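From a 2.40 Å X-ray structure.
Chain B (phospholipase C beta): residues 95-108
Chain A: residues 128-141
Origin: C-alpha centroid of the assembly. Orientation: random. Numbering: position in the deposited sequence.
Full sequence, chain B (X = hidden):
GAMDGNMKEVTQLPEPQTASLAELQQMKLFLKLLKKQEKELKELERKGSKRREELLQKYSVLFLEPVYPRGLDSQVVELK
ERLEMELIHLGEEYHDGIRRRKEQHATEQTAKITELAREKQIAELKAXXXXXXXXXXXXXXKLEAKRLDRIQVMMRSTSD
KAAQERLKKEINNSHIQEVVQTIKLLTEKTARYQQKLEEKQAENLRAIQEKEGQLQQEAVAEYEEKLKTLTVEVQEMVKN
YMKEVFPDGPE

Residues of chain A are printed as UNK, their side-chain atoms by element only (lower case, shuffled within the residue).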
ATOM      1  N   HIS B  95      26.541  18.667   9.901  1.00 17.65           N
ATOM      2  CA  HIS B  95      25.529  17.898  10.639  1.00 10.46           C
ATOM      3  C   HIS B  95      24.123  18.039  10.070  1.00  9.51           C
ATOM      4  O   HIS B  95      23.333  17.087  10.120  1.00  8.45           O
ATOM      5  CB  HIS B  95      25.572  18.294  12.120  1.00  9.74           C
ATOM      6  CG  HIS B  95      26.900  18.030  12.771  1.00  4.16           C
ATOM      7  ND1 HIS B  95      27.336  16.757  13.084  1.00  5.54           N
ATOM      8  CD2 HIS B  95      27.916  18.866  13.105  1.00  2.00           C
ATOM      9  CE1 HIS B  95      28.560  16.816  13.581  1.00  4.08           C
ATOM     10  NE2 HIS B  95      28.935  18.084  13.605  1.00  2.00           N
ATOM     11  N   ASP B  96      23.770  19.193   9.518  1.00  8.62           N
ATOM     12  CA  ASP B  96      22.427  19.265   8.921  1.00  8.89           C
ATOM     13  C   ASP B  96      22.351  18.239   7.764  1.00  9.76           C
ATOM     14  O   ASP B  96      21.375  17.462   7.650  1.00  8.09           O
ATOM     15  CB  ASP B  96      22.140  20.685   8.415  1.00 11.78           C
ATOM     16  CG  ASP B  96      20.685  20.892   8.018  1.00 15.84           C
ATOM     17  OD1 ASP B  96      19.789  20.369   8.728  1.00 18.60           O
ATOM     18  OD2 ASP B  96      20.421  21.599   7.014  1.00 17.77           O
ATOM     19  N   GLY B  97      23.400  18.219   6.924  1.00 12.78           N
ATOM     20  CA  GLY B  97      23.465  17.291   5.791  1.00  8.40           C
ATOM     21  C   GLY B  97      23.275  15.851   6.218  1.00  8.06           C
ATOM     22  O   GLY B  97      22.437  15.132   5.653  1.00  8.19           O
ATOM     23  N   ILE B  98      24.045  15.423   7.217  1.00  6.79           N
ATOM     24  CA  ILE B  98      23.946  14.067   7.755  1.00  6.56           C
ATOM     25  C   ILE B  98      22.500  13.856   8.168  1.00 10.66           C
ATOM     26  O   ILE B  98      21.886  12.804   7.920  1.00 11.82           O
ATOM     27  CB  ILE B  98      24.834  13.895   9.019  1.00  7.38           C
ATOM     28  CG1 ILE B  98      26.306  13.970   8.621  1.00  7.12           C
ATOM     29  CG2 ILE B  98      24.528  12.546   9.731  1.00  5.25           C
ATOM     30  CD1 ILE B  98      26.739  12.879   7.632  1.00 10.46           C
ATOM     31  N   ARG B  99      21.961  14.890   8.801  1.00 12.91           N
ATOM     32  CA  ARG B  99      20.598  14.885   9.293  1.00 12.44           C
ATOM     33  C   ARG B  99      19.643  14.636   8.130  1.00 13.65           C
ATOM     34  O   ARG B  99      18.800  13.748   8.188  1.00 12.49           O
ATOM     35  CB  ARG B  99      20.337  16.242   9.969  1.00 14.97           C
ATOM     36  CG  ARG B  99      19.159  16.328  10.921  1.00 18.01           C
ATOM     37  CD  ARG B  99      17.892  16.736  10.246  1.00 13.16           C
ATOM     38  NE  ARG B  99      18.057  17.975   9.494  1.00 12.64           N
ATOM     39  CZ  ARG B  99      17.073  18.515   8.781  1.00 12.11           C
ATOM     40  NH1 ARG B  99      15.888  17.920   8.751  1.00 12.78           N
ATOM     41  NH2 ARG B  99      17.277  19.605   8.061  1.00 13.10           N
ATOM     42  N   ARG B 100      19.771  15.414   7.065  1.00 14.36           N
ATOM     43  CA  ARG B 100      18.895  15.229   5.921  1.00 14.92           C
ATOM     44  C   ARG B 100      19.139  13.870   5.275  1.00 17.45           C
ATOM     45  O   ARG B 100      18.192  13.196   4.842  1.00 18.13           O
ATOM     46  CB  ARG B 100      19.100  16.362   4.907  1.00 19.38           C
ATOM     47  CG  ARG B 100      18.690  17.738   5.447  1.00 22.53           C
ATOM     48  CD  ARG B 100      18.867  18.827   4.419  1.00 23.50           C
ATOM     49  NE  ARG B 100      20.271  19.037   4.072  1.00 29.88           N
ATOM     50  CZ  ARG B 100      20.720  19.100   2.822  1.00 30.56           C
ATOM     51  NH1 ARG B 100      19.872  18.968   1.809  1.00 31.13           N
ATOM     52  NH2 ARG B 100      22.012  19.287   2.581  1.00 31.54           N
ATOM     53  N   ARG B 101      20.398  13.437   5.224  1.00 16.61           N
ATOM     54  CA  ARG B 101      20.665  12.143   4.625  1.00 14.20           C
ATOM     55  C   ARG B 101      19.978  11.018   5.404  1.00 14.30           C
ATOM     56  O   ARG B 101      19.367  10.132   4.802  1.00 13.72           O
ATOM     57  CB  ARG B 101      22.187  11.892   4.517  1.00 17.17           C
ATOM     58  CG  ARG B 101      22.547  10.555   3.819  1.00 18.62           C
ATOM     59  CD  ARG B 101      21.760  10.398   2.506  1.00 19.57           C
ATOM     60  NE  ARG B 101      22.165  11.389   1.513  1.00 20.34           N
ATOM     61  CZ  ARG B 101      23.167  11.218   0.653  1.00 19.85           C
ATOM     62  NH1 ARG B 101      23.866  10.092   0.660  1.00 16.37           N
ATOM     63  NH2 ARG B 101      23.475  12.177  -0.212  1.00 17.06           N
ATOM     64  N   LYS B 102      20.062  11.049   6.738  1.00 14.93           N
ATOM     65  CA  LYS B 102      19.431  10.004   7.569  1.00 14.92           C
ATOM     66  C   LYS B 102      17.932   9.973   7.325  1.00 14.83           C
ATOM     67  O   LYS B 102      17.310   8.900   7.277  1.00 13.91           O
ATOM     68  CB  LYS B 102      19.621  10.264   9.068  1.00 13.77           C
ATOM     69  CG  LYS B 102      21.033  10.258   9.607  1.00 14.92           C
ATOM     70  CD  LYS B 102      21.673   8.903   9.549  1.00 15.47           C
ATOM     71  CE  LYS B 102      23.004   8.930  10.272  1.00 18.08           C
ATOM     72  NZ  LYS B 102      22.837   9.223  11.727  1.00 18.15           N
ATOM     73  N   GLU B 103      17.342  11.157   7.196  1.00 17.56           N
ATOM     74  CA  GLU B 103      15.900  11.241   6.987  1.00 20.60           C
ATOM     75  C   GLU B 103      15.549  10.647   5.634  1.00 19.90           C
ATOM     76  O   GLU B 103      14.520  10.005   5.484  1.00 17.86           O
ATOM     77  CB  GLU B 103      15.421  12.694   7.118  1.00 22.34           C
ATOM     78  CG  GLU B 103      15.758  13.292   8.493  1.00 27.20           C
ATOM     79  CD  GLU B 103      14.627  14.132   9.096  1.00 31.32           C
ATOM     80  OE1 GLU B 103      13.497  13.602   9.220  1.00 31.70           O
ATOM     81  OE2 GLU B 103      14.872  15.307   9.464  1.00 27.81           O
ATOM     82  N   GLN B 104      16.431  10.840   4.662  1.00 21.21           N
ATOM     83  CA  GLN B 104      16.225  10.291   3.336  1.00 23.47           C
ATOM     84  C   GLN B 104      16.320   8.767   3.459  1.00 25.35           C
ATOM     85  O   GLN B 104      15.432   8.038   2.993  1.00 27.08           O
ATOM     86  CB  GLN B 104      17.293  10.829   2.377  1.00 27.89           C
ATOM     87  CG  GLN B 104      17.226  10.252   0.958  1.00 32.81           C
ATOM     88  CD  GLN B 104      15.890  10.510   0.270  1.00 36.05           C
ATOM     89  OE1 GLN B 104      15.526  11.660  -0.005  1.00 35.92           O
ATOM     90  NE2 GLN B 104      15.151   9.436  -0.013  1.00 38.48           N
ATOM     91  N   HIS B 105      17.384   8.276   4.095  1.00 24.09           N
ATOM     92  CA  HIS B 105      17.534   6.834   4.264  1.00 21.01           C
ATOM     93  C   HIS B 105      16.237   6.230   4.808  1.00 21.62           C
ATOM     94  O   HIS B 105      15.729   5.225   4.281  1.00 21.42           O
ATOM     95  CB  HIS B 105      18.684   6.498   5.223  1.00 21.63           C
ATOM     96  CG  HIS B 105      20.053   6.742   4.661  1.00 21.80           C
ATOM     97  ND1 HIS B 105      20.292   6.923   3.315  1.00 21.61           N
ATOM     98  CD2 HIS B 105      21.267   6.776   5.261  1.00 22.65           C
ATOM     99  CE1 HIS B 105      21.589   7.061   3.112  1.00 19.95           C
ATOM    100  NE2 HIS B 105      22.204   6.975   4.278  1.00 20.55           N
ATOM    101  N   ALA B 106      15.702   6.840   5.866  1.00 21.55           N
ATOM    102  CA  ALA B 106      14.455   6.362   6.479  1.00 18.93           C
ATOM    103  C   ALA B 106      13.356   6.216   5.428  1.00 17.84           C
ATOM    104  O   ALA B 106      12.611   5.228   5.417  1.00 17.18           O
ATOM    105  CB  ALA B 106      13.998   7.329   7.576  1.00 17.81           C
ATOM    106  N   THR B 107      13.261   7.207   4.546  1.00 17.74           N
ATOM    107  CA  THR B 107      12.254   7.203   3.489  1.00 18.73           C
ATOM    108  C   THR B 107      12.455   5.998   2.573  1.00 20.36           C
ATOM    109  O   THR B 107      11.512   5.243   2.309  1.00 18.35           O
ATOM    110  CB  THR B 107      12.336   8.496   2.653  1.00 18.39           C
ATOM    111  OG1 THR B 107      12.078   9.616   3.498  1.00 21.59           O
ATOM    112  CG2 THR B 107      11.312   8.487   1.515  1.00 20.86           C
ATOM    113  N   GLU B 108      13.696   5.822   2.108  1.00 20.79           N
ATOM    114  CA  GLU B 108      14.053   4.714   1.219  1.00 20.41           C
ATOM    115  C   GLU B 108      13.771   3.368   1.885  1.00 21.49           C
ATOM    116  O   GLU B 108      13.252   2.459   1.237  1.00 23.24           O
ATOM    117  CB  GLU B 108      15.547   4.777   0.865  1.00 22.84           C
ATOM    118  CG  GLU B 108      16.093   6.174   0.536  1.00 19.66           C
ATOM    119  CD  GLU B 108      17.613   6.177   0.364  1.00 19.15           C
ATOM    120  OE1 GLU B 108      18.288   5.388   1.066  1.00 18.42           O
ATOM    121  OE2 GLU B 108      18.138   6.985  -0.436  1.00 15.62           O
TER
ATOM    122  N   UNK A 128       5.207  16.983   1.125  1.00 18.90           N
ATOM    123  CA  UNK A 128       5.274  17.405   2.521  1.00 20.42           C
ATOM    124  C   UNK A 128       6.737  17.503   2.959  1.00 22.34           C
ATOM    125  O   UNK A 128       7.168  18.527   3.495  1.00 20.87           O
ATOM    126  c   UNK A 128       3.770  15.438   5.544  1.00 18.77           C
ATOM    127  c   UNK A 128       3.980  17.941   5.340  1.00 19.65           C
ATOM    128  c   UNK A 128       4.514  16.411   3.401  1.00 19.37           C
ATOM    129  c   UNK A 128       4.559  16.578   4.918  1.00 19.77           C
ATOM    130  N   UNK A 129       7.506  16.447   2.693  1.00 23.87           N
ATOM    131  CA  UNK A 129       8.920  16.415   3.047  1.00 24.59           C
ATOM    132  C   UNK A 129       9.757  17.513   2.402  1.00 26.68           C
ATOM    133  O   UNK A 129      10.592  18.118   3.081  1.00 29.30           O
ATOM    134  n   UNK A 129       9.993  10.359   4.381  1.00 31.36           N
ATOM    135  c   UNK A 129       8.909  13.909   3.490  1.00 25.91           C
ATOM    136  c   UNK A 129       9.113  11.546   4.278  1.00 27.86           C
ATOM    137  c   UNK A 129       9.771  12.652   3.460  1.00 28.96           C
ATOM    138  c   UNK A 129       9.534  15.049   2.717  1.00 24.54           C
ATOM    139  N   UNK A 130       9.562  17.780   1.112  1.00 25.96           N
ATOM    140  CA  UNK A 130      10.345  18.835   0.476  1.00 27.29           C
ATOM    141  C   UNK A 130       9.971  20.178   1.078  1.00 26.51           C
ATOM    142  O   UNK A 130      10.827  21.023   1.321  1.00 27.36           O
ATOM    143  c   UNK A 130      10.690  17.833  -3.281  1.00 39.24           C
ATOM    144  c   UNK A 130      10.547  17.623  -1.777  1.00 37.17           C
ATOM    145  o   UNK A 130       9.712  18.248  -3.941  1.00 40.02           O
ATOM    146  o   UNK A 130      11.794  17.576  -3.803  1.00 42.28           O
ATOM    147  c   UNK A 130      10.119  18.885  -1.038  1.00 30.57           C
ATOM    148  N   UNK A 131       8.679  20.366   1.309  1.00 25.70           N
ATOM    149  CA  UNK A 131       8.168  21.596   1.897  1.00 23.02           C
ATOM    150  C   UNK A 131       8.842  21.835   3.252  1.00 23.01           C
ATOM    151  O   UNK A 131       9.409  22.902   3.508  1.00 21.52           O
ATOM    152  c   UNK A 131       6.651  21.473   2.070  1.00 23.89           C
ATOM    153  o   UNK A 131       6.121  22.591   2.742  1.00 30.10           O
ATOM    154  N   UNK A 132       8.774  20.827   4.115  1.00 22.03           N
ATOM    155  CA  UNK A 132       9.377  20.893   5.438  1.00 20.13           C
ATOM    156  C   UNK A 132      10.832  21.326   5.352  1.00 21.06           C
ATOM    157  O   UNK A 132      11.230  22.330   5.944  1.00 21.96           O
ATOM    158  c   UNK A 132       9.288  19.522   6.096  1.00 19.69           C
ATOM    159  o   UNK A 132      10.075  19.465   7.267  1.00 22.48           O
ATOM    160  N   UNK A 133      11.629  20.566   4.606  1.00 22.52           N
ATOM    161  CA  UNK A 133      13.047  20.876   4.450  1.00 21.99           C
ATOM    162  C   UNK A 133      13.254  22.245   3.845  1.00 21.63           C
ATOM    163  O   UNK A 133      14.255  22.915   4.115  1.00 24.61           O
ATOM    164  c   UNK A 133      13.742  19.835   3.568  1.00 21.51           C
ATOM    165  c   UNK A 133      13.932  18.476   4.219  1.00 22.62           C
ATOM    166  o   UNK A 133      14.303  17.783   6.464  1.00 29.85           O
ATOM    167  o   UNK A 133      15.593  19.397   5.697  1.00 21.42           O
ATOM    168  c   UNK A 133      14.657  18.567   5.556  1.00 24.67           C
ATOM    169  N   UNK A 134      12.318  22.661   3.007  1.00 21.08           N
ATOM    170  CA  UNK A 134      12.418  23.967   2.386  1.00 22.62           C
ATOM    171  C   UNK A 134      12.269  25.042   3.466  1.00 22.18           C
ATOM    172  O   UNK A 134      12.932  26.073   3.412  1.00 21.93           O
ATOM    173  o   UNK A 134      11.488  25.358   0.647  1.00 31.13           O
ATOM    174  c   UNK A 134      11.339  24.119   1.317  1.00 23.02           C
ATOM    175  N   UNK A 135      11.402  24.805   4.448  1.00 23.22           N
ATOM    176  CA  UNK A 135      11.234  25.773   5.530  1.00 23.34           C
ATOM    177  C   UNK A 135      12.525  25.850   6.309  1.00 22.95           C
ATOM    178  O   UNK A 135      13.000  26.933   6.634  1.00 22.01           O
ATOM    179  o   UNK A 135       8.458  26.504   5.202  1.00 23.42           O
ATOM    180  c   UNK A 135       8.744  25.511   5.870  1.00 22.89           C
ATOM    181  c   UNK A 135      10.111  25.377   6.492  1.00 24.24           C
ATOM    182  n   UNK A 135       7.878  24.532   6.110  1.00 22.97           N
ATOM    183  N   UNK A 136      13.092  24.684   6.602  1.00 23.21           N
ATOM    184  CA  UNK A 136      14.344  24.614   7.337  1.00 23.25           C
ATOM    185  C   UNK A 136      15.436  25.425   6.666  1.00 27.11           C
ATOM    186  O   UNK A 136      16.227  26.087   7.346  1.00 26.87           O
ATOM    187  c   UNK A 136      13.884  22.337   8.279  1.00 20.46           C
ATOM    188  c   UNK A 136      14.865  23.173   7.461  1.00 20.61           C
ATOM    189  c   UNK A 136      14.320  20.893   8.469  1.00 21.69           C
ATOM    190  c   UNK A 136      16.266  23.182   8.098  1.00 20.49           C
ATOM    191  N   UNK A 137      15.486  25.375   5.334  1.00 29.10           N
ATOM    192  CA  UNK A 137      16.516  26.107   4.616  1.00 29.76           C
ATOM    193  C   UNK A 137      16.328  27.613   4.780  1.00 29.63           C
ATOM    194  O   UNK A 137      17.267  28.335   5.123  1.00 29.00           O
ATOM    195  c   UNK A 137      17.829  25.812   0.916  1.00 39.23           C
ATOM    196  n   UNK A 137      17.078  26.529  -1.378  1.00 43.23           N
ATOM    197  c   UNK A 137      16.941  26.746   0.101  1.00 44.17           C
ATOM    198  c   UNK A 137      16.512  25.740   3.121  1.00 32.88           C
ATOM    199  c   UNK A 137      17.796  26.147   2.409  1.00 36.68           C
ATOM    200  N   UNK A 138      15.111  28.090   4.542  1.00 29.24           N
ATOM    201  CA  UNK A 138      14.835  29.514   4.652  1.00 28.89           C
ATOM    202  C   UNK A 138      14.852  30.008   6.113  1.00 27.26           C
ATOM    203  O   UNK A 138      15.108  31.176   6.393  1.00 26.23           O
ATOM    204  o   UNK A 138      12.992  28.683   1.840  1.00 38.68           O
ATOM    205  c   UNK A 138      13.655  29.590   2.393  1.00 38.25           C
ATOM    206  c   UNK A 138      13.526  29.814   3.918  1.00 32.26           C
ATOM    207  o   UNK A 138      14.446  30.315   1.740  1.00 39.58           O
ATOM    208  N   UNK A 139      14.608  29.110   7.049  1.00 26.29           N
ATOM    209  CA  UNK A 139      14.674  29.470   8.457  1.00 26.28           C
ATOM    210  C   UNK A 139      16.141  29.780   8.772  1.00 25.09           C
ATOM    211  O   UNK A 139      16.458  30.785   9.417  1.00 26.03           O
ATOM    212  c   UNK A 139      14.604  28.512  10.785  1.00 33.34           C
ATOM    213  c   UNK A 139      12.678  28.155   9.222  1.00 26.23           C
ATOM    214  c   UNK A 139      14.190  28.298   9.344  1.00 27.45           C
ATOM    215  c   UNK A 139      11.950  29.385   9.642  1.00 25.54           C
ATOM    216  N   UNK A 140      17.040  28.921   8.298  1.00 23.23           N
ATOM    217  CA  UNK A 140      18.459  29.122   8.536  1.00 21.19           C
ATOM    218  C   UNK A 140      18.964  30.380   7.861  1.00 21.96           C
ATOM    219  O   UNK A 140      19.888  31.031   8.357  1.00 21.91           O
ATOM    220  c   UNK A 140      19.961  25.590   8.912  1.00 20.54           C
ATOM    221  c   UNK A 140      18.831  26.606   8.756  1.00 20.72           C
ATOM    222  c   UNK A 140      20.461  25.007   7.610  1.00 23.82           C
ATOM    223  n   UNK A 140      21.617  24.080   7.853  1.00 23.94           N
ATOM    224  c   UNK A 140      19.269  27.899   8.081  1.00 20.26           C
ATOM    225  N   UNK A 141      18.357  30.738   6.736  1.00 23.70           N
ATOM    226  CA  UNK A 141      18.769  31.946   6.033  1.00 24.73           C
ATOM    227  C   UNK A 141      18.357  33.198   6.802  1.00 23.78           C
ATOM    228  O   UNK A 141      19.152  34.122   6.959  1.00 23.87           O
ATOM    229  c   UNK A 141      18.171  31.990   4.626  1.00 27.72           C
ATOM    230  c   UNK A 141      18.128  31.137   2.272  1.00 37.45           C
ATOM    231  c   UNK A 141      18.632  30.090   1.285  1.00 42.80           C
ATOM    232  c   UNK A 141      18.727  30.946   3.666  1.00 34.10           C
ATOM    233  n   UNK A 141      18.034  30.267  -0.081  1.00 45.97           N
TER
HETATM  234  O   HOH W   1      12.127  11.038   6.338  1.00 35.71           O

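Position 128 carries four carbons forked at the second; its side chain is out of reach of the chain B stretch, and the fork identifies A:Leu128. Position 129 has four carbons in a row ending in nitrogen, an unbranched amine that can only be lysine: A:Lys129. With chi2 to chi4 all t, the chain is extended, and its NZ lies 2.4 Å from B:Thr107 OG1, a very short hydrogen bond with the amine as donor.

At position 130 three carbons end in two oxygens, out of reach of chain B. A carboxylate on the third carbon means A:Glu130. Positions 131 and 132 each hold one carbon and one oxygen, without the extra carbon that threonine would need, and neither touches chain B: A:Ser131 and A:Ser132.

Position 133 again shows three carbons, the third bearing two oxygens, but here both oxygens face a guanidinium. This is A:Glu133: B:Arg99 NH1 donates to A:Glu133 OE2 at 2.8 Å and B:Arg99 NH2 to A:Glu133 OE1 at 2.9 Å, both with N-H...acceptor angles of 132°. Two nitrogens matched to two oxygens make a bidentate salt bridge.

Position 134, one carbon and one oxygen, is A:Ser134, without contact. Position 135 has two carbons, the second carrying one oxygen and one nitrogen; that amide is A:Asn135, also out of reach. Position 136 has four carbons forked at the first, one arm two carbons long, hence A:Ile136. Its CD1 lies 3.3 Å from B:Arg99 NH2, so a methyl group abuts the guanidinium beside the carboxylate.

Position 137 is a row of four carbons ending in nitrogen, A:Lys137; its CA-to-CB bond points sideways and its end leads away. Position 138 has two carbons, the second with two oxygens, A:Asp138, and position 139 four carbons forked at the first with one longer arm, A:Ile139; both are remote from chain B. At position 140 four carbons in a row again end in nitrogen, giving A:Lys140, whose NZ donates to B:Asp96 OD2 at 2.9 Å in a salt bridge. Position 141 has the same composition, but its extended chain stays out of reach: A:Lys141.

The helices run nearly antiparallel (172°), their axes 12.8 Å apart at closest approach, a separation spanned by long polar side chains; only 320 Å² is buried in total. B:Arg99 is the hub. Within its own helix its NH2 donates to B:Asp96 OD1 (2.7 Å) and its NH1 to B:Glu103 OE2 (2.9 Å), while the same two nitrogens hold A:Glu133. Its positive charge offsets the proximity of B:Glu103 OE2 and A:Glu133 OE2, like charges 3.9 Å apart. B:Asp96 extends the network through its other oxygen to A:Lys140. Farther along, water 1 accepts from A:Lys129 NZ (3.0 Å) and donates from its oxygen to B:Glu103 O (2.7 Å), adding a bridge beside the direct bond to B:Thr107.

Chain A (128-141) LKESSESNIKDIKK
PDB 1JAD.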